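Local coordinates for protein ABC transporter (Caldanaerobius, PDB 4G68) that probably serves as the extracellular solute-binding component of an ABC transporter, capturing sugars released from xylan for uptake by a thermophilic bacterium, at residues T48-P51 with A52-K55; T77-D80 with A81-K85; L195-K198 with D199-P202; L258-D261 with E262-E266; A400-T403 with H404-L407. All coordinates share one frame; numbering follows the deposited sequence.

How the contacts relate
All five contacts are local, and four of them lie at the starts of helices: 52-66 (contact 1), 79-91 (contact 2), 201-215 (contact 3) and 260-268 (contact 4), while contact 5 lies inside helix 398-412. Contacts 3 and 4 are the closest pair, with centres about 9 Å apart, tied by K198 N to L258 O at 2.9 Å. Contact 2 reaches contact 3 through D80 OD2 and W201 NE1, 2.8 Å apart. Contact 5 meets contact 3 where E200 OE1 comes within 2.7 Å of D406 OD1, two acids close together. Contact 1 touches none of the others; its nearest atoms come about 4 Å from contact 2.

Contact 1 (T48-P51 with A52-K55); sequences TGEP and AKTK
The carboxylate of E50 folds over the first turn of the helix and lies against the side chains of K53 and T54. Its two oxygens do different work. OE1 takes the hydroxyl OG1 of T54 in a short hydrogen bond of 2.6 Å, on the syn side though 32° out of the carboxylate plane, and the backbone N of T54 adds a weak bond to the same oxygen at 3.4 Å. OE2 rests on the aliphatic part of K53, 3.3 Å from its CD. The ammonium group itself swings off, leaving K53 NZ 5.6 Å from E50 OE2, so the lysine meets the acid through its methylenes. With CG of E50 anti to the carbonyl carbon (chi1 -58°), a bend at chi2 (-65°) brings the carboxylate back over the helix start.

P51, entered through a cis peptide bond, occupies the N-cap position. Its carbonyl accepts from K55 N at 2.8 Å, while the carbonyl of G49, two residues before P51, receives K53 N at 3.0 Å; together these bonds launch the helix. The positive helix start would probably favour E50 as an anion. A52 is buried, and its methyl touches F47, T355 and I353; K55 touches M349. The contact thus joins the loop after strand 40-45 to helix 52-66, whose first turn packs against helix 332-353.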
loop_
_atom_site.group_PDB
_atom_site.type_symbol
_atom_site.label_atom_id
_atom_site.label_comp_id
_atom_site.label_asym_id
_atom_site.label_seq_id
_atom_site.Cartn_x
_atom_site.Cartn_y
_atom_site.Cartn_z
ATOM N N THR C 48 13.789 -0.175 2.848
ATOM C CA THR C 48 14.697 -0.134 3.991
ATOM C C THR C 48 14.939 -1.493 4.654
ATOM O O THR C 48 16.029 -1.753 5.174
ATOM C CB THR C 48 14.168 0.871 5.017
ATOM O OG1 THR C 48 14.965 0.818 6.190
ATOM C CG2 THR C 48 12.719 0.596 5.374
ATOM N N GLY C 49 13.915 -2.353 4.640
ATOM C CA GLY C 49 13.992 -3.660 5.317
ATOM C C GLY C 49 14.636 -4.729 4.452
ATOM O O GLY C 49 14.714 -4.592 3.218
ATOM N N GLU C 50 15.076 -5.811 5.090
ATOM C CA GLU C 50 15.733 -6.914 4.367
ATOM C C GLU C 50 14.723 -7.992 3.936
ATOM O O GLU C 50 13.755 -8.253 4.643
ATOM C CB GLU C 50 16.852 -7.540 5.218
ATOM C CG GLU C 50 17.960 -6.584 5.660
ATOM C CD GLU C 50 18.772 -6.041 4.507
ATOM O OE1 GLU C 50 18.745 -6.631 3.390
ATOM O OE2 GLU C 50 19.440 -5.005 4.741
ATOM N N PRO C 51 14.963 -8.659 2.786
ATOM C CA PRO C 51 16.128 -8.539 1.910
ATOM C C PRO C 51 16.013 -7.473 0.783
ATOM O O PRO C 51 16.906 -7.407 -0.072
ATOM C CB PRO C 51 16.225 -9.960 1.313
ATOM C CG PRO C 51 14.787 -10.358 1.170
ATOM C CD PRO C 51 14.107 -9.800 2.394
ATOM N N ALA C 52 14.945 -6.660 0.779
ATOM C CA ALA C 52 14.742 -5.630 -0.272
ATOM C C ALA C 52 15.945 -4.698 -0.378
ATOM O O ALA C 52 16.468 -4.508 -1.480
ATOM C CB ALA C 52 13.467 -4.834 -0.056
ATOM N N LYS C 53 16.404 -4.184 0.773
ATOM C CA LYS C 53 17.528 -3.230 0.833
ATOM C C LYS C 53 18.770 -3.790 0.134
ATOM O O LYS C 53 19.415 -3.079 -0.637
ATOM C CB LYS C 53 17.834 -2.812 2.277
ATOM C CG LYS C 53 18.981 -1.812 2.426
ATOM C CD LYS C 53 19.485 -1.826 3.873
ATOM C CE LYS C 53 20.793 -1.056 4.066
ATOM N NZ LYS C 53 20.563 0.371 3.676
ATOM N N THR C 54 19.079 -5.068 0.412
ATOM C CA THR C 54 20.211 -5.804 -0.211
ATOM C C THR C 54 19.943 -6.022 -1.698
ATOM O O THR C 54 20.831 -5.831 -2.537
ATOM C CB THR C 54 20.433 -7.189 0.471
ATOM O OG1 THR C 54 20.775 -7.004 1.861
ATOM C CG2 THR C 54 21.531 -8.033 -0.229
ATOM N N LYS C 55 18.711 -6.426 -2.019
ATOM C CA LYS C 55 18.331 -6.607 -3.424
ATOM C C LYS C 55 18.415 -5.355 -4.307
ATOM O O LYS C 55 18.849 -5.430 -5.487
ATOM C CB LYS C 55 16.946 -7.246 -3.504
ATOM C CG LYS C 55 16.935 -8.603 -2.822
ATOM C CD LYS C 55 17.651 -9.632 -3.664
ATOM C CE LYS C 55 16.667 -10.177 -4.656
ATOM N NZ LYS C 55 17.400 -11.030 -5.610
#

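Contact 2 (T77-D80 with A81-K85); sequences TEND and AYKTK
K83 NZ is gripped from two directions: it forms a salt bridge of 3.1 Å with D80 OD1, approaching from above the carboxylate plane, and it donates to a water that in turn donates to N79 OD1. To get there K83 reaches back beside N79 and D80 of the first turn, all three side chains pointing the same way. The other oxygen of the aspartate, OD2, is held by W201 NE1, and K83 also makes cation-pi contacts with W201 and W102.

The carboxylate of E78 caps the opening turn from the N-cap position. Its OE1 accepts from A81 N at 3.0 Å, on the syn side, and its OE2 accepts from D80 N at 2.8 Å in a nearly straight bond that arrives 43° above the carboxylate plane. With CG anti to the backbone N (chi1 180°) and a bend at chi2, the acid curls back onto amides that no earlier helical carbonyl serves. The main-chain bond from Y82 N to E78 O, 2.7 Å long, closes the same turn. On another side of the helix, T77 brings CB to the ring edge of Y82, 4.0 Å from CD1, and sets its methyl CG2 3.7 Å from A81 CB.

The capped end follows strand 71-76, with T77 hydrogen-bonded through its backbone to N45. Helix 79-91 then lies against strand 98-102, where Y82 touches F99 and its OH bonds to Q100 O.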
loop_
_atom_site.group_PDB
_atom_site.type_symbol
_atom_site.label_atom_id
_atom_site.label_comp_id
_atom_site.label_asym_id
_atom_site.label_seq_id
_atom_site.Cartn_x
_atom_site.Cartn_y
_atom_site.Cartn_z
ATOM N N THR C 77 15.356 5.887 2.584
ATOM C CA THR C 77 14.710 6.516 3.733
ATOM C C THR C 77 13.483 5.717 4.067
ATOM O O THR C 77 12.747 5.331 3.156
ATOM C CB THR C 77 14.272 7.962 3.403
ATOM O OG1 THR C 77 15.391 8.695 2.873
ATOM C CG2 THR C 77 13.715 8.663 4.664
ATOM N N GLU C 78 13.242 5.520 5.369
ATOM C CA GLU C 78 12.038 4.836 5.844
ATOM C C GLU C 78 10.783 5.500 5.257
ATOM O O GLU C 78 10.659 6.739 5.214
ATOM C CB GLU C 78 11.987 4.752 7.389
ATOM C CG GLU C 78 10.734 4.048 7.960
ATOM C CD GLU C 78 9.498 4.924 7.991
ATOM O OE1 GLU C 78 9.639 6.155 8.186
ATOM O OE2 GLU C 78 8.358 4.416 7.764
ATOM N N ASN C 79 9.875 4.645 4.784
ATOM C CA ASN C 79 8.561 5.019 4.256
ATOM C C ASN C 79 7.921 6.367 4.744
ATOM O O ASN C 79 7.631 7.293 3.939
ATOM C CB ASN C 79 7.610 3.820 4.561
ATOM C CG ASN C 79 6.216 4.073 4.136
ATOM O OD1 ASN C 79 5.992 4.707 3.099
ATOM N ND2 ASN C 79 5.246 3.608 4.926
ATOM N N ASP C 80 7.674 6.493 6.042
ATOM C CA ASP C 80 6.951 7.671 6.517
ATOM C C ASP C 80 7.816 8.925 6.518
ATOM O O ASP C 80 7.336 10.034 6.211
ATOM C CB ASP C 80 6.279 7.395 7.867
ATOM C CG ASP C 80 5.006 6.600 7.705
ATOM O OD1 ASP C 80 3.995 7.161 7.200
ATOM O OD2 ASP C 80 5.012 5.398 8.032
ATOM N N ALA C 81 9.090 8.725 6.821
ATOM C CA ALA C 81 10.103 9.790 6.748
ATOM C C ALA C 81 10.378 10.190 5.281
ATOM O O ALA C 81 10.755 11.345 4.984
ATOM C CB ALA C 81 11.391 9.341 7.450
ATOM N N TYR C 82 10.191 9.236 4.367
ATOM C CA TYR C 82 10.460 9.478 2.951
ATOM C C TYR C 82 9.389 10.432 2.378
ATOM O O TYR C 82 9.666 11.330 1.566
ATOM C CB TYR C 82 10.460 8.125 2.212
ATOM C CG TYR C 82 10.673 8.274 0.730
ATOM C CD1 TYR C 82 11.969 8.359 0.198
ATOM C CD2 TYR C 82 9.584 8.322 -0.150
ATOM C CE1 TYR C 82 12.161 8.495 -1.154
ATOM C CE2 TYR C 82 9.772 8.492 -1.526
ATOM C CZ TYR C 82 11.054 8.576 -2.017
ATOM O OH TYR C 82 11.241 8.728 -3.365
ATOM N N LYS C 83 8.138 10.230 2.789
ATOM C CA LYS C 83 7.066 11.153 2.439
ATOM C C LYS C 83 7.469 12.612 2.697
ATOM O O LYS C 83 7.373 13.488 1.802
ATOM C CB LYS C 83 5.833 10.801 3.264
ATOM C CG LYS C 83 5.271 9.449 2.826
ATOM C CD LYS C 83 3.954 9.168 3.521
ATOM C CE LYS C 83 3.482 7.791 3.089
ATOM N NZ LYS C 83 3.034 7.064 4.296
ATOM N N THR C 84 7.918 12.852 3.932
ATOM C CA THR C 84 8.381 14.174 4.350
ATOM C C THR C 84 9.503 14.683 3.467
ATOM O O THR C 84 9.433 15.814 2.968
ATOM C CB THR C 84 8.791 14.144 5.823
ATOM O OG1 THR C 84 7.649 13.744 6.585
ATOM C CG2 THR C 84 9.283 15.526 6.327
ATOM N N LYS C 85 10.506 13.828 3.272
ATOM C CA LYS C 85 11.720 14.150 2.534
ATOM C C LYS C 85 11.511 14.475 1.057
ATOM O O LYS C 85 12.068 15.479 0.536
ATOM C CB LYS C 85 12.701 12.973 2.616
ATOM C CG LYS C 85 14.056 13.285 2.010
ATOM C CD LYS C 85 15.036 12.126 2.138
ATOM C CE LYS C 85 16.270 12.388 1.294
ATOM N NZ LYS C 85 17.325 11.342 1.452
HETATM O O HOH W 1 3.227 4.602 3.231
#

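Contact 3 (L195-K198 with D199-P202); sequences LGEK and DEWP
A type I beta turn from E197 to E200 brings the chain into helix 201-215, and K198 and D199 occupy its two middle positions. The turn is closed by E200 N donating to E197 O at 2.8 Å; the N-H approaches from above the carbonyl plane, 59° out of it. E200 is the N-cap residue and has a positive phi of 66°, which turns the chain from the loop into the helix.

K198 and D199 meet mainly through backbone and CB atoms, their charged ends far apart with K198 NZ 6.2 Å from D199 OD1. A water bridges the inside of the bend, donating to G196 O and accepting from D199 N, both at 2.7 Å, so water satisfies the amide of D199, whose approach to E197 O has too poor an angle for a bond. Outside the turn, D199 touches T259, and E200 faces Q402 and K405 of helix 398-412, its carboxylate also coming close to the like-charged D406.

P202 supplies the apolar part. Its ring lies against the loop, with CG 3.3 Å from G196 O, while L195 meets it at about a right angle, L195 CD1 standing 4.0 Å from P202 CB. The leucine is buried and also touches F251, F255 and F412, which binds the loop to the interior. Next to it in the chain, W201 offers a ring face to the proline: P202 CD sits 3.4 Å above the W201 ring plane, offset toward the rim.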
loop_
_atom_site.group_PDB
_atom_site.type_symbol
_atom_site.label_atom_id
_atom_site.label_comp_id
_atom_site.label_asym_id
_atom_site.label_seq_id
_atom_site.Cartn_x
_atom_site.Cartn_y
_atom_site.Cartn_z
ATOM N N LEU C 195 -1.594 -4.664 15.194
ATOM C CA LEU C 195 -1.624 -3.343 14.466
ATOM C C LEU C 195 -0.619 -2.287 15.036
ATOM O O LEU C 195 -0.550 -2.118 16.257
ATOM C CB LEU C 195 -3.047 -2.795 14.371
ATOM C CG LEU C 195 -3.252 -1.350 13.906
ATOM C CD1 LEU C 195 -2.843 -1.142 12.429
ATOM C CD2 LEU C 195 -4.654 -0.834 14.172
ATOM N N GLY C 196 0.145 -1.580 14.155
ATOM C CA GLY C 196 0.870 -0.402 14.579
ATOM C C GLY C 196 0.273 0.875 14.008
ATOM O O GLY C 196 0.424 1.135 12.803
ATOM N N GLU C 197 -0.380 1.683 14.862
ATOM C CA GLU C 197 -1.176 2.842 14.395
ATOM C C GLU C 197 -0.491 4.248 14.504
ATOM O O GLU C 197 -1.055 5.267 14.093
ATOM C CB GLU C 197 -2.584 2.810 15.032
ATOM C CG GLU C 197 -3.419 4.092 15.003
ATOM C CD GLU C 197 -3.944 4.448 13.597
ATOM O OE1 GLU C 197 -3.605 3.671 12.658
ATOM O OE2 GLU C 197 -4.674 5.489 13.438
ATOM N N LYS C 198 0.750 4.277 14.973
ATOM C CA LYS C 198 1.514 5.539 15.216
ATOM C C LYS C 198 1.652 6.512 14.022
ATOM O O LYS C 198 1.677 7.765 14.187
ATOM C CB LYS C 198 2.920 5.181 15.655
ATOM C CG LYS C 198 3.633 6.315 16.371
ATOM C CD LYS C 198 5.048 5.888 16.724
ATOM C CE LYS C 198 5.998 7.067 16.701
ATOM N NZ LYS C 198 5.982 7.920 17.921
ATOM N N ASP C 199 1.834 5.933 12.841
ATOM C CA ASP C 199 1.974 6.682 11.630
ATOM C C ASP C 199 0.637 6.779 10.921
ATOM O O ASP C 199 0.581 7.286 9.839
ATOM C CB ASP C 199 3.118 6.077 10.757
ATOM C CG ASP C 199 4.499 6.145 11.466
ATOM O OD1 ASP C 199 4.875 7.257 11.901
ATOM O OD2 ASP C 199 5.235 5.119 11.579
ATOM N N GLU C 200 -0.447 6.307 11.563
ATOM C CA GLU C 200 -1.880 6.468 11.111
ATOM C C GLU C 200 -2.341 5.792 9.820
ATOM O O GLU C 200 -3.503 5.362 9.709
ATOM C CB GLU C 200 -2.305 7.941 11.115
ATOM C CG GLU C 200 -1.772 8.643 12.358
ATOM C CD GLU C 200 -2.296 10.054 12.507
ATOM O OE1 GLU C 200 -2.736 10.635 11.492
ATOM O OE2 GLU C 200 -2.280 10.569 13.660
ATOM N N TRP C 201 -1.456 5.759 8.819
ATOM C CA TRP C 201 -1.814 5.100 7.598
ATOM C C TRP C 201 -2.168 3.609 7.754
ATOM O O TRP C 201 -3.117 3.190 7.179
ATOM C CB TRP C 201 -0.870 5.426 6.417
ATOM C CG TRP C 201 0.439 4.766 6.526
ATOM C CD1 TRP C 201 1.635 5.294 7.018
ATOM C CD2 TRP C 201 0.723 3.376 6.214
ATOM N NE1 TRP C 201 2.618 4.352 7.002
ATOM C CE2 TRP C 201 2.136 3.170 6.524
ATOM C CE3 TRP C 201 -0.020 2.319 5.651
ATOM C CZ2 TRP C 201 2.752 1.934 6.348
ATOM C CZ3 TRP C 201 0.606 1.107 5.478
ATOM C CH2 TRP C 201 1.969 0.918 5.808
ATOM N N PRO C 202 -1.453 2.829 8.561
ATOM C CA PRO C 202 -1.860 1.407 8.577
ATOM C C PRO C 202 -3.312 1.163 9.059
ATOM O O PRO C 202 -4.005 0.356 8.460
ATOM C CB PRO C 202 -0.834 0.756 9.495
ATOM C CG PRO C 202 0.315 1.690 9.524
ATOM C CD PRO C 202 -0.299 3.063 9.449
HETATM O O HOH W 2 1.943 3.347 12.247
#

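Contact 4 (L258-D261 with E262-E266); sequences LTRD and EATAE
T259 and E262 exchange bonds as a capping box at the start of helix 260-268. E262 N donates to T259 OG1 at 3.2 Å in a fairly straight bond, and T259 N returns a weak bond of 3.4 Å to E262 OE1. A chi1 of 65° places OG1 between the backbone N and the carbonyl carbon, facing the amide of E262.

Among the remaining hydrogen bonds, the main chain supplies A263 N to T259 O and T264 N to R260 O. The carbonyl of D261 accepts twice, from A265 N and from the hydroxyl of T264, both at 3.1 Å and from the same face of its plane. This ties the T264 side chain back onto its own helix.

Charged contacts involve R260 and D261. R260 NE makes a 2.8 Å salt bridge with D261 OD1, nearly along the C-O direction but bent at the N-H (133°), the oxygen lying 30° out of the guanidinium plane; NH1 pairs with D281 beyond the helix.

In van der Waals packing, L258 crosses E262 at about a right angle, its CG 3.6 Å from both CB and OE1 of E262. The CD of R260 lies against T264 CG2 at 3.8 Å.

The chemistry implies that the cap settles two needs: the threonine hydroxyl serves an opening-turn amide, and the glutamate, near the positive end of the helix dipole, would be expected to be stabilised as an anion.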
loop_
_atom_site.group_PDB
_atom_site.type_symbol
_atom_site.label_atom_id
_atom_site.label_comp_id
_atom_site.label_asym_id
_atom_site.label_seq_id
_atom_site.Cartn_x
_atom_site.Cartn_y
_atom_site.Cartn_z
ATOM N N LEU C 258 2.749 2.110 18.298
ATOM C CA LEU C 258 3.597 1.231 17.524
ATOM C C LEU C 258 3.454 1.543 16.020
ATOM O O LEU C 258 2.373 1.999 15.547
ATOM C CB LEU C 258 3.324 -0.267 17.850
ATOM C CG LEU C 258 4.285 -1.142 18.705
ATOM C CD1 LEU C 258 4.828 -0.534 20.007
ATOM C CD2 LEU C 258 3.636 -2.492 18.995
ATOM N N THR C 259 4.562 1.352 15.310
ATOM C CA THR C 259 4.665 1.629 13.864
ATOM C C THR C 259 4.249 0.407 13.056
ATOM O O THR C 259 4.054 -0.659 13.622
ATOM C CB THR C 259 6.097 1.994 13.462
ATOM O OG1 THR C 259 6.960 0.872 13.658
ATOM C CG2 THR C 259 6.614 3.213 14.254
ATOM N N ARG C 260 4.110 0.558 11.735
ATOM C CA ARG C 260 3.851 -0.599 10.863
ATOM C C ARG C 260 4.920 -1.706 11.096
ATOM O O ARG C 260 4.565 -2.875 11.234
ATOM C CB ARG C 260 3.844 -0.141 9.393
ATOM C CG ARG C 260 3.574 -1.240 8.346
ATOM C CD ARG C 260 4.843 -1.955 7.852
ATOM N NE ARG C 260 5.799 -1.057 7.228
ATOM C CZ ARG C 260 5.813 -0.744 5.929
ATOM N NH1 ARG C 260 4.892 -1.248 5.054
ATOM N NH2 ARG C 260 6.762 0.103 5.482
ATOM N N ASP C 261 6.195 -1.307 11.092
ATOM C CA ASP C 261 7.327 -2.264 11.215
ATOM C C ASP C 261 7.351 -3.010 12.561
ATOM O O ASP C 261 7.769 -4.156 12.629
ATOM C CB ASP C 261 8.667 -1.562 11.041
ATOM C CG ASP C 261 8.946 -1.117 9.602
ATOM O OD1 ASP C 261 8.147 -1.367 8.682
ATOM O OD2 ASP C 261 10.004 -0.496 9.407
ATOM N N GLU C 262 6.939 -2.343 13.637
ATOM C CA GLU C 262 6.781 -2.990 14.928
ATOM C C GLU C 262 5.622 -3.986 14.883
ATOM O O GLU C 262 5.651 -5.025 15.520
ATOM C CB GLU C 262 6.581 -1.948 16.026
ATOM C CG GLU C 262 7.859 -1.096 16.197
ATOM C CD GLU C 262 7.871 -0.165 17.390
ATOM O OE1 GLU C 262 7.058 0.764 17.478
ATOM O OE2 GLU C 262 8.768 -0.327 18.227
ATOM N N ALA C 263 4.587 -3.654 14.115
ATOM C CA ALA C 263 3.455 -4.562 13.984
ATOM C C ALA C 263 3.775 -5.828 13.172
ATOM O O ALA C 263 3.436 -6.929 13.593
ATOM C CB ALA C 263 2.262 -3.825 13.393
ATOM N N THR C 264 4.420 -5.664 12.001
ATOM C CA THR C 264 4.889 -6.805 11.209
ATOM C C THR C 264 5.891 -7.709 12.023
ATOM O O THR C 264 5.914 -8.945 11.901
ATOM C CB THR C 264 5.493 -6.343 9.831
ATOM O OG1 THR C 264 6.588 -5.451 10.064
ATOM C CG2 THR C 264 4.440 -5.586 9.023
ATOM N N ALA C 265 6.708 -7.098 12.868
ATOM C CA ALA C 265 7.582 -7.910 13.735
ATOM C C ALA C 265 6.751 -8.723 14.775
ATOM O O ALA C 265 7.011 -9.919 14.977
ATOM C CB ALA C 265 8.622 -7.018 14.418
ATOM N N GLU C 266 5.732 -8.090 15.371
ATOM C CA GLU C 266 4.733 -8.792 16.183
ATOM C C GLU C 266 4.206 -10.039 15.478
ATOM O O GLU C 266 4.354 -11.174 15.969
ATOM C CB GLU C 266 3.546 -7.887 16.425
ATOM C CG GLU C 266 3.400 -7.521 17.885
ATOM C CD GLU C 266 2.126 -6.748 18.182
ATOM O OE1 GLU C 266 1.220 -6.586 17.361
ATOM O OE2 GLU C 266 2.035 -6.250 19.300
#

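Contact 5 (A400-T403 with H404-L407); sequences AAQT and HKDL
Q402 and D406, one turn apart, meet through their polar ends: Q402 NE2 donates to D406 OD1 at 3.1 Å. The bond is bent, with an N-H...O angle of 137°; the amide and carboxylate planes are nearly parallel (13°) but offset, so it leaves both obliquely. A bend at chi2 of 78° turns the glutamine chain along the helix toward D406, bringing its CG within 3.4 Å of D406 OD2.

Two waters extend the network from the amide to K405. One accepts from Q402 NE2 at 2.7 Å and makes only a weak, longer bond with K405 NZ; the other donates to Q402 OE1 and accepts from K405 NZ at 2.6 Å. The lysine is thus linked to both ends of the amide through water. On a different face T403 and L407 lie side by side, CG2 of the threonine 3.9 Å from CD1 of the leucine.

Regular backbone bonds from H404, K405, D406 and L407 to the residues four earlier fix the spacing. Farther out, T403 OG1 bonds to D399 O and H404 NE2 to D208, while the H404 ring stacks with W392. E200 touches Q402 and K405, and its OE1 lies close to D406 OD1; one of these acids may be protonated, or K405 nearby may ease the pair. This is the i to i+4 arrangement of an alpha-helix, here in helix 398-412, packed between helices 201-215 and 418-429.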
loop_
_atom_site.group_PDB
_atom_site.type_symbol
_atom_site.label_atom_id
_atom_site.label_comp_id
_atom_site.label_asym_id
_atom_site.label_seq_id
_atom_site.Cartn_x
_atom_site.Cartn_y
_atom_site.Cartn_z
ATOM N N ALA C 400 -6.106 17.188 2.924
ATOM C CA ALA C 400 -7.248 16.271 2.935
ATOM C C ALA C 400 -6.795 14.901 3.410
ATOM O O ALA C 400 -7.498 14.240 4.198
ATOM C CB ALA C 400 -7.928 16.180 1.579
ATOM N N ALA C 401 -5.609 14.473 2.977
ATOM C CA ALA C 401 -5.194 13.113 3.322
ATOM C C ALA C 401 -4.774 13.023 4.786
ATOM O O ALA C 401 -4.961 11.969 5.450
ATOM C CB ALA C 401 -4.070 12.674 2.416
ATOM N N GLN C 402 -4.181 14.118 5.297
ATOM C CA GLN C 402 -3.831 14.123 6.684
ATOM C C GLN C 402 -5.100 14.148 7.544
ATOM O O GLN C 402 -5.157 13.465 8.568
ATOM C CB GLN C 402 -2.926 15.279 7.012
ATOM C CG GLN C 402 -2.453 15.184 8.429
ATOM C CD GLN C 402 -1.353 14.169 8.582
ATOM O OE1 GLN C 402 -0.242 14.353 8.046
ATOM N NE2 GLN C 402 -1.630 13.087 9.345
ATOM N N THR C 403 -6.118 14.900 7.109
ATOM C CA THR C 403 -7.397 15.027 7.837
ATOM C C THR C 403 -8.001 13.613 8.121
ATOM O O THR C 403 -8.290 13.255 9.294
ATOM C CB THR C 403 -8.385 15.987 7.104
ATOM O OG1 THR C 403 -7.914 17.362 7.152
ATOM C CG2 THR C 403 -9.802 15.912 7.701
ATOM N N HIS C 404 -8.175 12.834 7.045
ATOM C CA HIS C 404 -8.620 11.441 7.116
ATOM C C HIS C 404 -7.793 10.648 8.095
ATOM O O HIS C 404 -8.329 10.070 9.024
ATOM C CB HIS C 404 -8.613 10.790 5.717
ATOM C CG HIS C 404 -9.212 9.389 5.688
ATOM N ND1 HIS C 404 -10.306 9.055 6.397
ATOM C CD2 HIS C 404 -8.795 8.244 5.049
ATOM C CE1 HIS C 404 -10.578 7.774 6.216
ATOM N NE2 HIS C 404 -9.665 7.269 5.376
ATOM N N LYS C 405 -6.470 10.637 7.908
ATOM C CA LYS C 405 -5.583 9.908 8.811
ATOM C C LYS C 405 -5.758 10.300 10.255
ATOM O O LYS C 405 -5.729 9.416 11.132
ATOM C CB LYS C 405 -4.114 10.083 8.417
ATOM C CG LYS C 405 -3.729 9.346 7.152
ATOM C CD LYS C 405 -2.367 9.760 6.645
ATOM C CE LYS C 405 -1.247 9.549 7.631
ATOM N NZ LYS C 405 -0.066 10.226 7.069
ATOM N N ASP C 406 -5.932 11.600 10.539
ATOM C CA ASP C 406 -5.983 12.030 11.970
ATOM C C ASP C 406 -7.272 11.628 12.653
ATOM O O ASP C 406 -7.248 11.124 13.825
ATOM C CB ASP C 406 -5.775 13.539 12.164
ATOM C CG ASP C 406 -4.407 14.001 11.722
ATOM O OD1 ASP C 406 -3.447 13.198 11.804
ATOM O OD2 ASP C 406 -4.290 15.168 11.258
ATOM N N LEU C 407 -8.364 11.790 11.901
ATOM C CA LEU C 407 -9.694 11.449 12.336
ATOM C C LEU C 407 -9.949 9.948 12.417
ATOM O O LEU C 407 -10.724 9.491 13.223
ATOM C CB LEU C 407 -10.718 12.065 11.348
ATOM C CG LEU C 407 -10.952 13.600 11.314
ATOM C CD1 LEU C 407 -11.976 13.988 10.249
ATOM C CD2 LEU C 407 -11.313 14.183 12.683
HETATM O O HOH W 3 0.326 11.436 10.150
HETATM O O HOH W 4 0.988 12.634 6.777
#